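Dehalogenase-like hydrolase (Ralstonia solanacearum, PDB 3UMB) probably catalyses the hydrolytic dehalogenation of small (S)-2-haloalkanoic acids to (R)-2-hydroxyalkanoic acids, with release of the halide. Local coordinates at residues G187-W190 against T194-W197; V105-Q110 against D221-V226; A22-Q27 against E88-R93; S99-N104 against I198-H203. All blocks are in the same frame, centred on the assembly; numbering follows the deposited sequence.

Interaction 1: G187-W190 against T194-W197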
loop_
_atom_site.group_PDB
_atom_site.type_symbol
_atom_site.label_atom_id
_atom_site.label_comp_id
_atom_site.label_asym_id
_atom_site.label_seq_id
_atom_site.Cartn_x
_atom_site.Cartn_y
_atom_site.Cartn_z
ATOM N N GLY A 187 6.207 -5.271 10.548
ATOM C CA GLY A 187 6.420 -3.885 10.965
ATOM C C GLY A 187 6.637 -3.820 12.475
ATOM O O GLY A 187 7.479 -3.032 12.959
ATOM N N ALA A 188 5.877 -4.631 13.227
ATOM C CA ALA A 188 6.008 -4.653 14.682
ATOM C C ALA A 188 7.336 -5.208 15.120
ATOM O O ALA A 188 7.908 -4.733 16.089
ATOM C CB ALA A 188 4.895 -5.395 15.303
ATOM N N THR A 189 7.851 -6.184 14.396
ATOM C CA THR A 189 9.135 -6.749 14.711
ATOM C C THR A 189 10.242 -5.730 14.519
ATOM O O THR A 189 11.223 -5.708 15.280
ATOM C CB THR A 189 9.415 -7.977 13.820
ATOM O OG1 THR A 189 8.278 -8.858 13.852
ATOM C CG2 THR A 189 10.673 -8.729 14.258
ATOM N N TRP A 190 10.122 -4.898 13.482
ATOM C CA TRP A 190 11.057 -3.783 13.239
ATOM C C TRP A 190 10.994 -2.814 14.421
ATOM O O TRP A 190 11.970 -2.307 14.866
ATOM C CB TRP A 190 10.668 -2.993 11.948
ATOM C CG TRP A 190 11.136 -3.554 10.623
ATOM C CD1 TRP A 190 12.224 -4.363 10.393
ATOM C CD2 TRP A 190 10.565 -3.294 9.326
ATOM N NE1 TRP A 190 12.327 -4.660 9.055
ATOM C CE2 TRP A 190 11.338 -3.995 8.378
ATOM C CE3 TRP A 190 9.456 -2.562 8.881
ATOM C CZ2 TRP A 190 11.034 -3.985 7.032
ATOM C CZ3 TRP A 190 9.158 -2.560 7.538
ATOM C CH2 TRP A 190 9.945 -3.261 6.631
ATOM N N THR A 194 8.123 -8.403 20.545
ATOM C CA THR A 194 8.060 -9.838 20.283
ATOM C C THR A 194 6.755 -9.990 19.549
ATOM O O THR A 194 5.715 -9.563 20.044
ATOM C CB THR A 194 7.965 -10.706 21.582
ATOM O OG1 THR A 194 9.031 -10.364 22.473
ATOM C CG2 THR A 194 8.029 -12.204 21.228
ATOM N N THR A 195 6.778 -10.588 18.369
ATOM C CA THR A 195 5.555 -10.663 17.611
ATOM C C THR A 195 5.142 -12.104 17.268
ATOM O O THR A 195 5.977 -12.970 17.016
ATOM C CB THR A 195 5.704 -9.867 16.304
ATOM O OG1 THR A 195 6.663 -10.525 15.499
ATOM C CG2 THR A 195 6.177 -8.462 16.561
ATOM N N PHE A 196 3.835 -12.303 17.188
ATOM C CA PHE A 196 3.265 -13.537 16.743
ATOM C C PHE A 196 2.316 -13.241 15.578
ATOM O O PHE A 196 1.452 -12.382 15.689
ATOM C CB PHE A 196 2.471 -14.176 17.890
ATOM C CG PHE A 196 1.910 -15.527 17.553
ATOM C CD1 PHE A 196 2.649 -16.691 17.834
ATOM C CD2 PHE A 196 0.657 -15.648 16.952
ATOM C CE1 PHE A 196 2.162 -17.944 17.506
ATOM C CE2 PHE A 196 0.148 -16.934 16.622
ATOM C CZ PHE A 196 0.913 -18.075 16.909
ATOM N N TRP A 197 2.429 -14.007 14.495
ATOM C CA TRP A 197 1.596 -13.822 13.323
ATOM C C TRP A 197 0.542 -14.925 13.222
ATOM O O TRP A 197 0.885 -16.096 13.003
ATOM C CB TRP A 197 2.500 -13.820 12.076
ATOM C CG TRP A 197 1.770 -13.682 10.768
ATOM C CD1 TRP A 197 0.615 -12.995 10.528
ATOM C CD2 TRP A 197 2.183 -14.219 9.501
ATOM N NE1 TRP A 197 0.259 -13.096 9.180
ATOM C CE2 TRP A 197 1.212 -13.845 8.539
ATOM C CE3 TRP A 197 3.280 -14.979 9.086
ATOM C CZ2 TRP A 197 1.316 -14.203 7.211
ATOM C CZ3 TRP A 197 3.360 -15.344 7.757
ATOM C CH2 TRP A 197 2.397 -14.938 6.841
#
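T189, on a helix, and T195, on the strand that follows it, meet through their hydroxyls, with the two side chains crossing at about a right angle. T195 OG1 donates to T189 OG1 at 2.8 Å. The T195 hydroxyl sits between its own backbone N and carbonyl carbon (chi1 67°), a rotamer that turns OG1 to T189 and leaves the methyl CG2, anti to the carbonyl carbon, facing the helix at A188. That methyl does the apolar work: CG2 of T195 rests against CB of A188 at 3.6 Å and comes within 3.5 Å of OG1 of T189. OG1 of T195 thus serves T189, while CG2 touches both A188 and T189.

The direction of the central bond is consistent with what surrounds it. T189 OG1, placed beside its backbone N by a chi1 of -49°, is also bonded to the backbone oxygen A185 O one turn earlier in the helix, while T195 OG1 has a further, weak bond with A213 N. The two hydroxyls thus form the middle of a short polar chain between helix and strand. F177 of the adjacent strand 175-179 touches both A188 and T195 and closes the seam towards the sheet. With CA atoms of T189 and T195 only 6.0 Å apart, helix and strand are close-packed here. Three residues separate the segments, and strand 175-179, helix 182-191 and strand 194-198 together make a beta-alpha-beta unit of the Rossmann-like core of the haloacid dehalogenase superfamily.

Interaction 2: V105-Q110 against D221-V226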
loop_
_atom_site.group_PDB
_atom_site.type_symbol
_atom_site.label_atom_id
_atom_site.label_comp_id
_atom_site.label_asym_id
_atom_site.label_seq_id
_atom_site.Cartn_x
_atom_site.Cartn_y
_atom_site.Cartn_z
ATOM N N VAL A 105 -12.262 -15.868 22.761
ATOM C CA VAL A 105 -12.637 -15.382 24.084
ATOM C C VAL A 105 -12.121 -16.264 25.244
ATOM O O VAL A 105 -11.820 -15.730 26.321
ATOM C CB VAL A 105 -14.154 -15.105 24.199
ATOM C CG1 VAL A 105 -14.408 -14.156 25.343
ATOM C CG2 VAL A 105 -14.715 -14.501 22.906
ATOM N N PRO A 106 -12.013 -17.608 25.040
ATOM C CA PRO A 106 -11.398 -18.461 26.087
ATOM C C PRO A 106 -9.893 -18.304 26.207
ATOM O O PRO A 106 -9.352 -18.266 27.338
ATOM C CB PRO A 106 -11.706 -19.901 25.634
ATOM C CG PRO A 106 -12.389 -19.796 24.297
ATOM C CD PRO A 106 -12.809 -18.390 24.071
ATOM N N VAL A 107 -9.237 -18.266 25.027
ATOM C CA VAL A 107 -7.774 -18.079 24.885
ATOM C C VAL A 107 -7.368 -16.774 25.558
ATOM O O VAL A 107 -6.348 -16.724 26.224
ATOM C CB VAL A 107 -7.267 -18.011 23.378
ATOM C CG1 VAL A 107 -5.756 -18.077 23.346
ATOM C CG2 VAL A 107 -7.864 -19.116 22.484
ATOM N N LEU A 108 -8.169 -15.726 25.385
ATOM C CA LEU A 108 -7.900 -14.470 26.076
ATOM C C LEU A 108 -7.906 -14.737 27.591
ATOM O O LEU A 108 -7.063 -14.221 28.335
ATOM C CB LEU A 108 -8.899 -13.372 25.650
ATOM C CG LEU A 108 -8.750 -12.855 24.195
ATOM C CD1 LEU A 108 -9.902 -11.950 23.696
ATOM C CD2 LEU A 108 -7.436 -12.114 24.036
ATOM N N ARG A 109 -8.805 -15.608 28.039
ATOM C CA ARG A 109 -8.887 -15.931 29.463
ATOM C C ARG A 109 -7.693 -16.730 29.969
ATOM O O ARG A 109 -7.129 -16.355 30.987
ATOM C CB ARG A 109 -10.219 -16.586 29.793
ATOM C CG ARG A 109 -11.328 -15.548 29.791
ATOM C CD ARG A 109 -12.720 -16.110 29.482
ATOM N NE ARG A 109 -13.721 -15.039 29.578
ATOM C CZ ARG A 109 -15.011 -15.152 29.255
ATOM N NH1 ARG A 109 -15.496 -16.310 28.796
ATOM N NH2 ARG A 109 -15.821 -14.090 29.388
ATOM N N GLN A 110 -7.256 -17.774 29.259
ATOM C CA GLN A 110 -6.026 -18.503 29.669
ATOM C C GLN A 110 -4.752 -17.607 29.754
ATOM O O GLN A 110 -3.742 -18.000 30.328
ATOM C CB GLN A 110 -5.773 -19.707 28.747
ATOM C CG GLN A 110 -6.577 -20.983 29.116
ATOM C CD GLN A 110 -6.992 -21.818 27.886
ATOM O OE1 GLN A 110 -6.373 -22.840 27.583
ATOM N NE2 GLN A 110 -8.044 -21.376 27.176
ATOM N N ASP A 221 -3.151 -21.413 18.532
ATOM C CA ASP A 221 -1.705 -21.556 18.366
ATOM C C ASP A 221 -0.948 -20.486 19.141
ATOM O O ASP A 221 0.162 -20.754 19.615
ATOM C CB ASP A 221 -1.274 -21.559 16.898
ATOM C CG ASP A 221 -1.678 -22.831 16.171
ATOM O OD1 ASP A 221 -1.659 -23.934 16.782
ATOM O OD2 ASP A 221 -2.024 -22.716 14.977
ATOM N N LEU A 222 -1.530 -19.288 19.268
ATOM C CA LEU A 222 -0.870 -18.179 19.986
ATOM C C LEU A 222 -0.716 -18.507 21.472
ATOM O O LEU A 222 0.358 -18.317 22.055
ATOM C CB LEU A 222 -1.633 -16.853 19.828
ATOM C CG LEU A 222 -1.274 -15.830 20.932
ATOM C CD1 LEU A 222 0.117 -15.277 20.783
ATOM C CD2 LEU A 222 -2.258 -14.723 21.002
ATOM N N LEU A 223 -1.817 -18.980 22.067
ATOM C CA LEU A 223 -1.823 -19.558 23.427
ATOM C C LEU A 223 -0.725 -20.605 23.587
ATOM O O LEU A 223 0.056 -20.531 24.543
ATOM C CB LEU A 223 -3.188 -20.179 23.733
ATOM C CG LEU A 223 -3.569 -20.415 25.203
ATOM C CD1 LEU A 223 -3.264 -19.227 26.131
ATOM C CD2 LEU A 223 -5.063 -20.807 25.291
ATOM N N GLN A 224 -0.654 -21.560 22.650
ATOM C CA GLN A 224 0.382 -22.604 22.688
ATOM C C GLN A 224 1.703 -21.902 22.999
ATOM O O GLN A 224 2.390 -22.232 23.958
ATOM C CB GLN A 224 0.525 -23.340 21.334
ATOM C CG GLN A 224 -0.076 -24.755 21.162
ATOM C CD GLN A 224 0.417 -25.486 19.839
ATOM O OE1 GLN A 224 -0.053 -25.204 18.714
ATOM N NE2 GLN A 224 1.356 -26.430 20.002
ATOM N N PHE A 225 2.007 -20.892 22.181
ATOM C CA PHE A 225 3.337 -20.271 22.097
ATOM C C PHE A 225 3.741 -19.510 23.350
ATOM O O PHE A 225 4.905 -19.572 23.770
ATOM C CB PHE A 225 3.380 -19.351 20.856
ATOM C CG PHE A 225 4.413 -18.259 20.914
ATOM C CD1 PHE A 225 5.674 -18.445 20.365
ATOM C CD2 PHE A 225 4.108 -17.032 21.475
ATOM C CE1 PHE A 225 6.618 -17.439 20.402
ATOM C CE2 PHE A 225 5.060 -16.008 21.506
ATOM C CZ PHE A 225 6.306 -16.219 20.974
ATOM N N VAL A 226 2.791 -18.772 23.915
ATOM C CA VAL A 226 3.030 -18.034 25.150
ATOM C C VAL A 226 3.404 -19.047 26.265
ATOM O O VAL A 226 4.521 -19.011 26.825
ATOM C CB VAL A 226 1.766 -17.194 25.577
ATOM C CG1 VAL A 226 2.089 -16.322 26.796
ATOM C CG2 VAL A 226 1.260 -16.318 24.435
#
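L223 meets V107 and Q110 where two helices, 104-112 and 219-227, lie side by side against the parallel sheet of the Rossmann-like core. V107 and L223 slide past each other in opposite directions. The V107 branch CG1 touches CB of L223 at 3.3 Å and CD2 of L223 at 3.4 Å; both are shorter than usual for carbon pairs, evidence of tight packing at this point. In L223, CG is anti to the backbone N (chi1 -160°), which carries the two methyls out towards the neighbouring helix.

One turn beyond V107, Q110 crosses L223 at about a right angle. Its CB lies 3.7 Å from both L223 CD1 and L223 CD2, while its amide folds back over CD2, with the amide carbon CD of Q110 at 3.4 Å. The bend is at chi2 (146°), and it lets the aliphatic stem and the amide both lie against the leucine.

Further out, L111 flanks L223 from the first helix and also touches V226. The sheet side is lined by L108 and L222, which both reach F9 on strand 6-9, while L222 also packs on L176 and V178 of strand 175-179. This shared footing on strand 6-9 puts the two helices on the same face of the sheet. Within its own helix, Q110 NE2 makes a weak hydrogen bond of 3.4 Å to P106 O.

Interaction 3: A22-Q27 against E88-R93; sequences AARAEQ and EATLMR
R24 reaches T90 and L91 through a doubly folded chain. Its CG is anti to the backbone N (chi1 159°), and the next two torsions both bend the chain; the bends lay CG and CD against the opposite helix and bring one face of the guanidinium to the T90 methyl. CG of R24 meets L91 CD2 at 3.5 Å, and CD of R24 meets T90 CG2 at 3.8 Å. The approaches differ: R24 and T90 cross at about a right angle, whereas R24 and L91 meet at a slant. The methyl CG2 of T90, anti to its own backbone N, lies over that guanidinium face, 4.0 Å from R24 NE. L91 leaves its helix without pointing straight across, yet its far end turns inward, and CD2 comes within 4.0 Å of the backbone A25 N.

These residues join helices 19-28 and 85-96 of the mainly helical cap that is characteristic of L-2-haloacid dehalogenases, set beside the Rossmann-like core. The local axes approach to 10.1 Å at 162°, a nearly antiparallel pair, and A25 and L91 bring their CA atoms to 7.2 Å.

The polar ends are settled outside the apolar touch. R24 NE forms a salt bridge with E94 OE1, one turn further along the partner helix, which ties the start of the guanidinium to that helix. The hydroxyl of T90 is hydrogen-bonded back to H86 O of its own helix, and this leaves its methyl to face R24. Behind L91, M92, present as selenomethionine, turns towards W65, T68 and V69 of helix 64-78 and W40 of helix 33-54.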
loop_
_atom_site.group_PDB
_atom_site.type_symbol
_atom_site.label_atom_id
_atom_site.label_comp_id
_atom_site.label_asym_id
_atom_site.label_seq_id
_atom_site.Cartn_x
_atom_site.Cartn_y
_atom_site.Cartn_z
ATOM N N ALA A 22 -18.152 -9.802 3.469
ATOM C CA ALA A 22 -18.087 -10.383 2.126
ATOM C C ALA A 22 -19.431 -11.029 1.776
ATOM O O ALA A 22 -20.016 -10.739 0.721
ATOM C CB ALA A 22 -16.941 -11.374 2.042
ATOM N N ALA A 23 -19.958 -11.826 2.715
ATOM C CA ALA A 23 -21.258 -12.516 2.573
ATOM C C ALA A 23 -22.474 -11.601 2.341
ATOM O O ALA A 23 -23.398 -11.943 1.608
ATOM C CB ALA A 23 -21.494 -13.391 3.798
ATOM N N ARG A 24 -22.476 -10.449 2.977
ATOM C CA ARG A 24 -23.544 -9.457 2.825
ATOM C C ARG A 24 -23.379 -8.603 1.545
ATOM O O ARG A 24 -24.330 -7.987 1.049
ATOM C CB ARG A 24 -23.511 -8.562 4.065
ATOM C CG ARG A 24 -24.169 -7.191 3.944
ATOM C CD ARG A 24 -25.656 -7.302 3.868
ATOM N NE ARG A 24 -26.214 -7.580 5.187
ATOM C CZ ARG A 24 -27.506 -7.780 5.419
ATOM N NH1 ARG A 24 -28.388 -7.754 4.409
ATOM N NH2 ARG A 24 -27.915 -8.013 6.663
ATOM N N ALA A 25 -22.146 -8.549 1.050
ATOM C CA ALA A 25 -21.833 -7.902 -0.222
ATOM C C ALA A 25 -22.500 -8.704 -1.344
ATOM O O ALA A 25 -23.313 -8.172 -2.081
ATOM C CB ALA A 25 -20.299 -7.799 -0.416
ATOM N N GLU A 26 -22.194 -9.994 -1.411
ATOM C CA GLU A 26 -22.889 -10.948 -2.291
ATOM C C GLU A 26 -24.375 -10.737 -2.373
ATOM O O GLU A 26 -24.944 -10.846 -3.442
ATOM C CB GLU A 26 -22.677 -12.394 -1.819
ATOM C CG GLU A 26 -21.434 -13.106 -2.372
ATOM C CD GLU A 26 -21.387 -13.147 -3.924
ATOM O OE1 GLU A 26 -22.487 -13.050 -4.561
ATOM O OE2 GLU A 26 -20.238 -13.271 -4.472
ATOM N N GLN A 27 -25.027 -10.457 -1.253
ATOM C CA GLN A 27 -26.477 -10.384 -1.265
ATOM C C GLN A 27 -26.974 -9.114 -1.907
ATOM O O GLN A 27 -28.084 -9.100 -2.456
ATOM C CB GLN A 27 -27.048 -10.488 0.165
ATOM C CG GLN A 27 -28.605 -10.596 0.251
ATOM C CD GLN A 27 -29.361 -9.278 -0.061
ATOM O OE1 GLN A 27 -28.850 -8.174 0.181
ATOM N NE2 GLN A 27 -30.587 -9.403 -0.594
ATOM N N GLU A 88 -24.786 1.312 0.800
ATOM C CA GLU A 88 -23.662 1.880 1.541
ATOM C C GLU A 88 -23.904 1.813 3.053
ATOM O O GLU A 88 -23.140 1.187 3.766
ATOM C CB GLU A 88 -23.464 3.337 1.136
ATOM C CG GLU A 88 -22.405 4.048 1.920
ATOM C CD GLU A 88 -21.855 5.207 1.182
ATOM O OE1 GLU A 88 -21.472 5.031 0.017
ATOM O OE2 GLU A 88 -21.788 6.302 1.756
ATOM N N ALA A 89 -24.977 2.453 3.532
ATOM C CA ALA A 89 -25.335 2.360 4.956
ATOM C C ALA A 89 -25.329 0.897 5.413
ATOM O O ALA A 89 -24.708 0.557 6.397
ATOM C CB ALA A 89 -26.687 3.059 5.245
ATOM N N THR A 90 -25.940 0.007 4.659
ATOM C CA THR A 90 -26.011 -1.406 5.053
ATOM C C THR A 90 -24.674 -2.065 5.219
ATOM O O THR A 90 -24.505 -2.945 6.069
ATOM C CB THR A 90 -26.784 -2.249 4.022
ATOM O OG1 THR A 90 -28.123 -1.776 3.946
ATOM C CG2 THR A 90 -26.806 -3.723 4.423
ATOM N N LEU A 91 -23.715 -1.695 4.376
ATOM C CA LEU A 91 -22.436 -2.420 4.390
ATOM C C LEU A 91 -21.569 -1.875 5.480
ATOM O O LEU A 91 -20.812 -2.598 6.083
ATOM C CB LEU A 91 -21.717 -2.356 3.039
ATOM C CG LEU A 91 -22.174 -3.432 2.040
ATOM C CD1 LEU A 91 -21.441 -3.234 0.710
ATOM C CD2 LEU A 91 -21.926 -4.839 2.618
HETATM N N MSE A 92 -21.689 -0.575 5.694
HETATM C CA MSE A 92 -21.006 0.113 6.780
HETATM C C MSE A 92 -21.542 -0.388 8.166
HETATM O O MSE A 92 -20.727 -0.835 8.996
HETATM C CB MSE A 92 -21.060 1.657 6.564
HETATM C CG MSE A 92 -20.094 2.235 5.387
HETATM SE SE MSE A 92 -18.324 1.354 5.316
HETATM C CE MSE A 92 -17.543 2.272 6.914
ATOM N N ARG A 93 -22.868 -0.416 8.375
ATOM C CA ARG A 93 -23.463 -1.098 9.547
ATOM C C ARG A 93 -22.837 -2.443 9.769
ATOM O O ARG A 93 -22.371 -2.770 10.858
ATOM C CB ARG A 93 -24.972 -1.330 9.384
ATOM C CG ARG A 93 -25.809 -0.059 9.503
ATOM C CD ARG A 93 -27.301 -0.328 9.701
ATOM N NE ARG A 93 -28.097 -0.201 8.470
ATOM C CZ ARG A 93 -28.543 0.945 7.936
ATOM N NH1 ARG A 93 -28.262 2.133 8.484
ATOM N NH2 ARG A 93 -29.271 0.903 6.819
#

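Interaction 4: S99-N104 against I198-H203; sequences SAFPEN and INRLGH
F101 receives the guanidinium of R200 on its ring face, beside the short antiparallel pairing of strands 16-17 and 99-100 that lies where the helical cap joins the Rossmann-like core. The planes are 15° apart and R200 CZ stands 3.7 Å from the ring centroid, almost on the normal: a parallel cation-pi stack. NE of R200 is displaced towards the rim and lies 3.5 Å from F101 CZ.

Two residues on, within the type I turn F101 to N104, E103 adds a salt bridge. Its CG sits between backbone N and carbonyl carbon (chi1 42°), and the extended chain beyond brings OE2 of E103 to 3.0 Å from NH1 of R200, with a weaker bond to R200 NH2 at 3.3 Å. One oxygen thus spans both terminal nitrogens, the carboxylate being turned 69° from the guanidinium plane.

N104 brings its OD1 to 4.1 Å from R200 NH2, and its ND2 bonds T14 O. R200 NH2 also binds T14 O, and its NE binds G13 O, in the loop after strand 6-9. On the guanidinium face opposite F101, I198 CG2 sits 3.8 Å above the centre of the plane.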
loop_
_atom_site.group_PDB
_atom_site.type_symbol
_atom_site.label_atom_id
_atom_site.label_comp_id
_atom_site.label_asym_id
_atom_site.label_seq_id
_atom_site.Cartn_x
_atom_site.Cartn_y
_atom_site.Cartn_z
ATOM N N SER A 99 -18.315 -10.106 14.463
ATOM C CA SER A 99 -18.200 -11.138 15.489
ATOM C C SER A 99 -16.792 -11.743 15.540
ATOM O O SER A 99 -16.010 -11.672 14.583
ATOM C CB SER A 99 -19.334 -12.205 15.379
ATOM O OG SER A 99 -19.054 -13.284 14.499
ATOM N N ALA A 100 -16.484 -12.304 16.705
ATOM C CA ALA A 100 -15.174 -12.850 17.009
ATOM C C ALA A 100 -15.009 -14.233 16.407
ATOM O O ALA A 100 -15.995 -14.894 16.045
ATOM C CB ALA A 100 -14.972 -12.927 18.534
ATOM N N PHE A 101 -13.755 -14.660 16.320
ATOM C CA PHE A 101 -13.447 -16.044 16.065
ATOM C C PHE A 101 -13.686 -16.784 17.405
ATOM O O PHE A 101 -13.003 -16.527 18.406
ATOM C CB PHE A 101 -12.007 -16.212 15.535
ATOM C CG PHE A 101 -11.738 -15.483 14.210
ATOM C CD1 PHE A 101 -11.824 -16.157 12.996
ATOM C CD2 PHE A 101 -11.376 -14.151 14.189
ATOM C CE1 PHE A 101 -11.557 -15.504 11.773
ATOM C CE2 PHE A 101 -11.103 -13.497 12.977
ATOM C CZ PHE A 101 -11.203 -14.173 11.769
ATOM N N PRO A 102 -14.692 -17.672 17.436
ATOM C CA PRO A 102 -15.208 -18.417 18.600
ATOM C C PRO A 102 -14.146 -18.936 19.588
ATOM O O PRO A 102 -14.374 -19.015 20.798
ATOM C CB PRO A 102 -15.930 -19.599 17.930
ATOM C CG PRO A 102 -16.459 -18.993 16.643
ATOM C CD PRO A 102 -15.410 -18.033 16.192
ATOM N N GLU A 103 -13.009 -19.308 19.029
ATOM C CA GLU A 103 -11.809 -19.672 19.775
ATOM C C GLU A 103 -11.204 -18.538 20.636
ATOM O O GLU A 103 -10.535 -18.803 21.636
ATOM C CB GLU A 103 -10.741 -20.147 18.769
ATOM C CG GLU A 103 -10.665 -19.259 17.490
ATOM C CD GLU A 103 -9.292 -19.203 16.847
ATOM O OE1 GLU A 103 -8.445 -20.064 17.190
ATOM O OE2 GLU A 103 -9.063 -18.290 16.005
ATOM N N ASN A 104 -11.406 -17.288 20.238
ATOM C CA ASN A 104 -10.719 -16.166 20.889
ATOM C C ASN A 104 -10.982 -16.017 22.413
ATOM O O ASN A 104 -10.045 -16.043 23.246
ATOM C CB ASN A 104 -11.060 -14.851 20.138
ATOM C CG ASN A 104 -10.386 -14.764 18.751
ATOM O OD1 ASN A 104 -9.494 -15.545 18.458
ATOM N ND2 ASN A 104 -10.805 -13.799 17.915
ATOM N N ILE A 198 -0.730 -14.545 13.335
ATOM C CA ILE A 198 -1.827 -15.462 13.097
ATOM C C ILE A 198 -2.067 -15.478 11.606
ATOM O O ILE A 198 -2.797 -14.682 11.069
ATOM C CB ILE A 198 -3.134 -15.142 13.914
ATOM C CG1 ILE A 198 -2.802 -14.959 15.395
ATOM C CG2 ILE A 198 -4.158 -16.315 13.765
ATOM C CD1 ILE A 198 -3.977 -14.767 16.336
ATOM N N ASN A 199 -1.388 -16.397 10.942
ATOM C CA ASN A 199 -1.469 -16.562 9.516
ATOM C C ASN A 199 -2.658 -17.479 9.156
ATOM O O ASN A 199 -2.495 -18.682 8.893
ATOM C CB ASN A 199 -0.111 -17.125 9.024
ATOM C CG ASN A 199 -0.051 -17.302 7.534
ATOM O OD1 ASN A 199 -0.910 -16.799 6.807
ATOM N ND2 ASN A 199 0.963 -18.043 7.062
ATOM N N ARG A 200 -3.850 -16.889 9.132
ATOM C CA ARG A 200 -5.092 -17.657 8.972
ATOM C C ARG A 200 -5.274 -18.326 7.602
ATOM O O ARG A 200 -5.921 -19.362 7.497
ATOM C CB ARG A 200 -6.311 -16.761 9.249
ATOM C CG ARG A 200 -6.470 -16.445 10.714
ATOM C CD ARG A 200 -7.805 -15.767 10.996
ATOM N NE ARG A 200 -7.882 -15.245 12.362
ATOM C CZ ARG A 200 -7.958 -15.999 13.456
ATOM N NH1 ARG A 200 -7.949 -17.342 13.360
ATOM N NH2 ARG A 200 -8.028 -15.418 14.664
ATOM N N LEU A 201 -4.739 -17.712 6.551
ATOM C CA LEU A 201 -4.930 -18.235 5.213
ATOM C C LEU A 201 -3.725 -19.055 4.737
ATOM O O LEU A 201 -3.685 -19.477 3.609
ATOM C CB LEU A 201 -5.261 -17.082 4.261
ATOM C CG LEU A 201 -6.485 -16.177 4.556
ATOM C CD1 LEU A 201 -6.774 -15.261 3.325
ATOM C CD2 LEU A 201 -7.739 -16.969 4.950
ATOM N N GLY A 202 -2.761 -19.301 5.614
ATOM C CA GLY A 202 -1.593 -20.120 5.281
ATOM C C GLY A 202 -0.689 -19.540 4.202
ATOM O O GLY A 202 -0.155 -20.260 3.397
ATOM N N HIS A 203 -0.502 -18.223 4.213
ATOM C CA HIS A 203 0.273 -17.548 3.178
ATOM C C HIS A 203 1.765 -17.626 3.453
ATOM O O HIS A 203 2.166 -17.981 4.566
ATOM C CB HIS A 203 -0.192 -16.092 3.090
ATOM C CG HIS A 203 -1.514 -15.937 2.409
ATOM N ND1 HIS A 203 -2.244 -14.773 2.463
ATOM C CD2 HIS A 203 -2.233 -16.801 1.650
ATOM C CE1 HIS A 203 -3.357 -14.920 1.767
ATOM N NE2 HIS A 203 -3.370 -16.138 1.251
#

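Interactions 1 and 2 lie in the Rossmann-like core, interaction 4 at its junction with the cap, and interaction 3 in the helical cap. Along the chain 22-27 with 88-93 closes first; the segments of interactions 2 and 4 then alternate, and 187-190 with 194-197 falls within the span of each. Interactions 2 and 4 have centres about 12 Å apart and adjoin at N104 and V105. Strand 194-198 is shared by interactions 1 and 4, and F196 packs on L222 and F225, tying interaction 1 to helix 219-227. Interaction 3 lies about 32 Å from interaction 1 and 21 Å from interaction 4, centre to centre: a separate cluster, linked along the chain where helix 85-96 leads into strand 99-100.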